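Local coordinates for similar to phosphinothricin acetyltransferase (PDB 1VHS), which probably inactivates the antibiotic and herbicide phosphinothricin by transferring an acetyl group to it from acetyl-CoA, at residues 51-55 with 67-72; 81-85 with 115-121. All coordinates share one frame. Residue numbers count along the deposited sequence, not the author numbering.

Contact 1. Residues 51-55 with 67-72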
loop_
_atom_site.group_PDB
_atom_site.type_symbol
_atom_site.label_atom_id
_atom_site.label_comp_id
_atom_site.label_asym_id
_atom_site.label_seq_id
_atom_site.Cartn_x
_atom_site.Cartn_y
_atom_site.Cartn_z
ATOM N N SER A 51 -9.769 -3.804 12.411
ATOM C CA SER A 51 -10.317 -2.679 11.655
ATOM C C SER A 51 -9.316 -2.088 10.656
ATOM O O SER A 51 -9.707 -1.405 9.713
ATOM C CB SER A 51 -10.797 -1.577 12.609
ATOM O OG SER A 51 -9.711 -0.967 13.285
ATOM N N ARG A 52 -8.029 -2.348 10.873
ATOM C CA ARG A 52 -6.966 -1.855 9.990
ATOM C C ARG A 52 -6.077 -3.057 9.683
ATOM O O ARG A 52 -4.971 -3.197 10.204
ATOM C CB ARG A 52 -6.180 -0.752 10.696
ATOM C CG ARG A 52 -7.056 0.453 11.060
ATOM C CD ARG A 52 -7.532 1.190 9.812
ATOM N NE ARG A 52 -8.406 2.324 10.123
ATOM C CZ ARG A 52 -9.719 2.237 10.307
ATOM N NH1 ARG A 52 -10.418 3.330 10.587
ATOM N NH2 ARG A 52 -10.343 1.069 10.201
ATOM N N PRO A 53 -6.562 -3.942 8.811
ATOM C CA PRO A 53 -5.824 -5.148 8.448
ATOM C C PRO A 53 -4.867 -5.144 7.277
ATOM O O PRO A 53 -4.758 -4.184 6.510
ATOM C CB PRO A 53 -6.937 -6.165 8.250
ATOM C CG PRO A 53 -8.003 -5.337 7.595
ATOM C CD PRO A 53 -7.933 -3.972 8.264
ATOM N N LEU A 54 -4.160 -6.262 7.181
ATOM C CA LEU A 54 -3.219 -6.524 6.116
ATOM C C LEU A 54 -3.811 -7.720 5.389
ATOM O O LEU A 54 -4.081 -8.754 6.005
ATOM C CB LEU A 54 -1.847 -6.898 6.682
ATOM C CG LEU A 54 -0.812 -7.308 5.632
ATOM C CD1 LEU A 54 -0.556 -6.133 4.694
ATOM C CD2 LEU A 54 0.484 -7.736 6.318
ATOM N N TYR A 55 -4.052 -7.564 4.093
ATOM C CA TYR A 55 -4.589 -8.649 3.283
ATOM C C TYR A 55 -3.535 -9.090 2.286
ATOM O O TYR A 55 -2.755 -8.275 1.804
ATOM C CB TYR A 55 -5.810 -8.200 2.483
ATOM C CG TYR A 55 -7.001 -7.797 3.309
ATOM C CD1 TYR A 55 -7.144 -6.487 3.765
ATOM C CD2 TYR A 55 -7.987 -8.722 3.640
ATOM C CE1 TYR A 55 -8.240 -6.108 4.527
ATOM C CE2 TYR A 55 -9.091 -8.351 4.409
ATOM C CZ TYR A 55 -9.209 -7.045 4.848
ATOM O OH TYR A 55 -10.282 -6.675 5.627
ATOM N N TRP A 67 0.000 -7.607 -1.679
ATOM C CA TRP A 67 -0.678 -7.349 -0.425
ATOM C C TRP A 67 -1.229 -5.937 -0.340
ATOM O O TRP A 67 -0.778 -5.037 -1.053
ATOM C CB TRP A 67 0.219 -7.650 0.794
ATOM C CG TRP A 67 1.606 -7.041 0.822
ATOM C CD1 TRP A 67 2.760 -7.610 0.366
ATOM C CD2 TRP A 67 1.987 -5.801 1.433
ATOM N NE1 TRP A 67 3.836 -6.811 0.665
ATOM C CE2 TRP A 67 3.391 -5.693 1.320
ATOM C CE3 TRP A 67 1.277 -4.773 2.071
ATOM C CZ2 TRP A 67 4.103 -4.599 1.822
ATOM C CZ3 TRP A 67 1.984 -3.684 2.571
ATOM C CH2 TRP A 67 3.384 -3.607 2.445
ATOM N N ILE A 68 -2.230 -5.775 0.516
ATOM C CA ILE A 68 -2.893 -4.492 0.745
ATOM C C ILE A 68 -2.883 -4.251 2.246
ATOM O O ILE A 68 -3.357 -5.082 3.022
ATOM C CB ILE A 68 -4.363 -4.515 0.292
ATOM C CG1 ILE A 68 -4.474 -4.961 -1.164
ATOM C CG2 ILE A 68 -4.973 -3.125 0.446
ATOM C CD1 ILE A 68 -5.918 -5.141 -1.612
ATOM N N SER A 69 -2.348 -3.110 2.654
ATOM C CA SER A 69 -2.263 -2.780 4.066
ATOM C C SER A 69 -3.050 -1.520 4.383
ATOM O O SER A 69 -2.931 -0.524 3.670
ATOM C CB SER A 69 -0.791 -2.566 4.455
ATOM O OG SER A 69 -0.667 -1.976 5.740
ATOM N N PHE A 70 -3.873 -1.576 5.429
ATOM C CA PHE A 70 -4.612 -0.397 5.871
ATOM C C PHE A 70 -3.886 0.025 7.144
ATOM O O PHE A 70 -3.627 -0.799 8.021
ATOM C CB PHE A 70 -6.072 -0.714 6.188
ATOM C CG PHE A 70 -6.912 -0.965 4.971
ATOM C CD1 PHE A 70 -7.075 -2.253 4.473
ATOM C CD2 PHE A 70 -7.510 0.096 4.302
ATOM C CE1 PHE A 70 -7.824 -2.482 3.316
ATOM C CE2 PHE A 70 -8.262 -0.118 3.142
ATOM C CZ PHE A 70 -8.418 -1.410 2.650
ATOM N N GLU A 71 -3.534 1.298 7.239
ATOM C CA GLU A 71 -2.814 1.776 8.412
ATOM C C GLU A 71 -3.425 3.046 8.957
ATOM O O GLU A 71 -4.062 3.802 8.225
ATOM C CB GLU A 71 -1.346 1.995 8.051
ATOM C CG GLU A 71 -0.616 0.693 7.733
ATOM C CD GLU A 71 0.720 0.911 7.061
ATOM O OE1 GLU A 71 1.508 1.746 7.556
ATOM O OE2 GLU A 71 0.987 0.238 6.042
ATOM N N THR A 72 -3.246 3.267 10.256
ATOM C CA THR A 72 -3.778 4.460 10.901
ATOM C C THR A 72 -3.025 5.677 10.398
ATOM O O THR A 72 -1.856 5.579 10.017
ATOM C CB THR A 72 -3.606 4.395 12.429
ATOM O OG1 THR A 72 -2.211 4.326 12.747
ATOM C CG2 THR A 72 -4.307 3.180 12.989
#
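An antiparallel beta hairpin of the GNAT fold pairs residues 51-55, the end of a loop and the start of strand 54-58, with residues 67-72 of strand 64-72. Tyr55 and Ile68 form a hydrogen-bonded pair, with Tyr55 N to Ile68 O at 2.8 Å and Ile68 N to Tyr55 O at 2.9 Å; Phe70 N to Pro53 O, 3.0 Å, carries the ladder back into the loop. The Phe70 ring leans on Pro53 and Tyr55, which lie next to each other on one side of it: CD1 of Phe70 is 4.3 Å from Pro53 CD, and its CE1 3.8 Å from Tyr55 CE1. Ile68 shares this face of the sheet, and helix 98-109 covers it, Ile109 reaching both Tyr55 and Phe70. Farther along, the aliphatic part of Arg52 reaches across to Phe70 and Thr72, while its NH2 binds Ser51 O and Leu113 O. The other face bears Leu54, paired with Ser69. The small serine leaves a hollow beside the large Trp67 ring, which stacks on Tyr88, predicted to bind acetyl-CoA. One methyl of Leu54 fills this hollow: CD1 lies 3.6 Å from Ser69 CB and 3.5 Å from Trp67 CE3.

Contact 2. Residues 81-85 with 115-121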
loop_
_atom_site.group_PDB
_atom_site.type_symbol
_atom_site.label_atom_id
_atom_site.label_comp_id
_atom_site.label_asym_id
_atom_site.label_seq_id
_atom_site.Cartn_x
_atom_site.Cartn_y
_atom_site.Cartn_z
ATOM N N LYS A 81 -11.451 7.754 11.655
ATOM C CA LYS A 81 -12.089 7.407 10.392
ATOM C C LYS A 81 -11.214 7.695 9.183
ATOM O O LYS A 81 -11.675 7.635 8.045
ATOM C CB LYS A 81 -13.418 8.149 10.256
ATOM C CG LYS A 81 -14.544 7.523 11.066
ATOM C CD LYS A 81 -15.801 8.373 11.041
ATOM C CE LYS A 81 -15.679 9.537 12.004
ATOM N NZ LYS A 81 -15.491 9.058 13.404
ATOM N N THR A 82 -9.950 8.000 9.438
ATOM C CA THR A 82 -9.012 8.303 8.366
ATOM C C THR A 82 -7.900 7.266 8.371
ATOM O O THR A 82 -7.284 6.997 9.403
ATOM C CB THR A 82 -8.428 9.729 8.542
ATOM O OG1 THR A 82 -9.494 10.684 8.454
ATOM C CG2 THR A 82 -7.404 10.031 7.462
ATOM N N ALA A 83 -7.649 6.670 7.213
ATOM C CA ALA A 83 -6.615 5.657 7.108
ATOM C C ALA A 83 -5.812 5.760 5.833
ATOM O O ALA A 83 -6.198 6.435 4.882
ATOM C CB ALA A 83 -7.245 4.259 7.206
ATOM N N GLU A 84 -4.681 5.070 5.823
ATOM C CA GLU A 84 -3.824 5.038 4.660
ATOM C C GLU A 84 -3.940 3.652 4.050
ATOM O O GLU A 84 -4.129 2.669 4.766
ATOM C CB GLU A 84 -2.370 5.289 5.067
ATOM C CG GLU A 84 -2.110 6.694 5.588
ATOM C CD GLU A 84 -0.949 6.754 6.561
ATOM O OE1 GLU A 84 0.100 6.133 6.285
ATOM O OE2 GLU A 84 -1.086 7.434 7.600
ATOM N N VAL A 85 -3.874 3.578 2.729
ATOM C CA VAL A 85 -3.901 2.287 2.062
ATOM C C VAL A 85 -2.591 2.161 1.292
ATOM O O VAL A 85 -2.185 3.087 0.582
ATOM C CB VAL A 85 -5.102 2.132 1.092
ATOM C CG1 VAL A 85 -5.061 3.201 -0.002
ATOM C CG2 VAL A 85 -5.072 0.732 0.470
ATOM N N ILE A 115 -13.817 3.246 7.547
ATOM C CA ILE A 115 -12.954 4.296 7.011
ATOM C C ILE A 115 -13.749 5.290 6.168
ATOM O O ILE A 115 -14.446 4.901 5.232
ATOM C CB ILE A 115 -11.850 3.693 6.133
ATOM C CG1 ILE A 115 -10.964 2.776 6.979
ATOM C CG2 ILE A 115 -11.018 4.811 5.498
ATOM C CD1 ILE A 115 -10.058 1.881 6.157
ATOM N N ARG A 116 -13.641 6.571 6.513
ATOM C CA ARG A 116 -14.330 7.634 5.783
ATOM C C ARG A 116 -13.401 8.316 4.783
ATOM O O ARG A 116 -13.807 8.646 3.668
ATOM C CB ARG A 116 -14.883 8.678 6.756
ATOM C CG ARG A 116 -15.475 9.900 6.070
ATOM C CD ARG A 116 -16.279 10.754 7.038
ATOM N NE ARG A 116 -15.495 11.178 8.195
ATOM C CZ ARG A 116 -16.003 11.828 9.238
ATOM N NH1 ARG A 116 -15.224 12.177 10.252
ATOM N NH2 ARG A 116 -17.297 12.123 9.268
ATOM N N SER A 117 -12.153 8.530 5.184
ATOM C CA SER A 117 -11.165 9.172 4.312
ATOM C C SER A 117 -9.988 8.230 4.142
ATOM O O SER A 117 -9.376 7.803 5.118
ATOM C CB SER A 117 -10.682 10.497 4.923
ATOM O OG SER A 117 -11.777 11.375 5.157
ATOM N N LEU A 118 -9.676 7.903 2.896
ATOM C CA LEU A 118 -8.579 6.995 2.609
ATOM C C LEU A 118 -7.502 7.743 1.833
ATOM O O LEU A 118 -7.796 8.402 0.851
ATOM C CB LEU A 118 -9.108 5.808 1.797
ATOM C CG LEU A 118 -8.206 4.593 1.607
ATOM C CD1 LEU A 118 -7.820 4.027 2.967
ATOM C CD2 LEU A 118 -8.938 3.540 0.768
HETATM N N MSE A 119 -6.258 7.652 2.290
HETATM C CA MSE A 119 -5.147 8.325 1.628
HETATM C C MSE A 119 -4.084 7.342 1.140
HETATM O O MSE A 119 -3.910 6.260 1.706
HETATM C CB MSE A 119 -4.489 9.329 2.586
HETATM C CG MSE A 119 -5.315 10.576 2.843
HETATM SE SE MSE A 119 -4.399 11.794 4.059
HETATM C CE MSE A 119 -4.781 10.863 5.638
ATOM N N ALA A 120 -3.374 7.738 0.088
ATOM C CA ALA A 120 -2.314 6.928 -0.489
ATOM C C ALA A 120 -1.082 7.804 -0.681
ATOM O O ALA A 120 -1.190 8.931 -1.159
ATOM C CB ALA A 120 -2.760 6.354 -1.843
ATOM N N PHE A 121 0.079 7.285 -0.296
ATOM C CA PHE A 121 1.342 8.015 -0.423
ATOM C C PHE A 121 2.089 7.443 -1.615
ATOM O O PHE A 121 2.561 6.303 -1.581
ATOM C CB PHE A 121 2.171 7.855 0.858
ATOM C CG PHE A 121 1.581 8.553 2.053
ATOM C CD1 PHE A 121 0.282 8.280 2.467
ATOM C CD2 PHE A 121 2.323 9.496 2.760
ATOM C CE1 PHE A 121 -0.274 8.934 3.567
ATOM C CE2 PHE A 121 1.778 10.158 3.863
ATOM C CZ PHE A 121 0.475 9.874 4.266
HETATM O O HOH W 1 -12.450 11.084 7.760
HETATM O O HOH W 2 0.125 4.713 0.836
#
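Five backbone hydrogen bonds join strands 82-89 and 117-123 in parallel. Lys81 O accepts two of them, from Arg116 N (2.7 Å) and Ser117 N (3.0 Å), where the second strand begins. Regular alternation follows: Ala83 N to Ser117 O, Met119 N to Ala83 O and Val85 N to Met119 O, each 2.9 Å. Between these rungs Leu118 turns its backbone to Arg162 of strand 153-163, and Glu84 pairs with Glu71. Water 1 ties together Thr82 OG1 (3.1 Å), Arg116 NE (3.1 Å) and Ser117 OG (2.7 Å). Nearby, Lys81 CE lies over a face of the Arg116 guanidinium, with NZ 4.4 Å from NH1, two like charges at the exposed start of the strand pair. Val85 CG1 packs on Leu118 CG at 3.8 Å. The next rung is replaced by water 2, which donates to Val85 O and accepts from Phe121 N, both at 2.8 Å. Direct pairing thus gives way to solvent as the strands separate, consistent with the GNAT splay that opens the acetyl-CoA cleft.

Overall arrangement
Following strand 4-7 and the helices 13-24 and 42-46, the chain reaches contact 1, which closes a short loop: strand 54-58 turns straight back into strand 64-72. The chain then runs through residues 73-80 into strand 82-89, where contact 2 opens; it closes only after helix 98-109, completing a beta-alpha-beta crossover. The two loops lie in series, neither nested nor crossed, yet they meet side by side in one mixed sheet. Glu71 O and Glu84 N, 2.8 Å apart, probably hydrogen bond across the seam, and Arg52 CZ lies 3.6 Å from Ile115 CG1. Together they join the hairpin of strands 54-58 and 64-72 to a beta-alpha-beta unit whose first strand and helix carry predicted acetyl-CoA-binding residues.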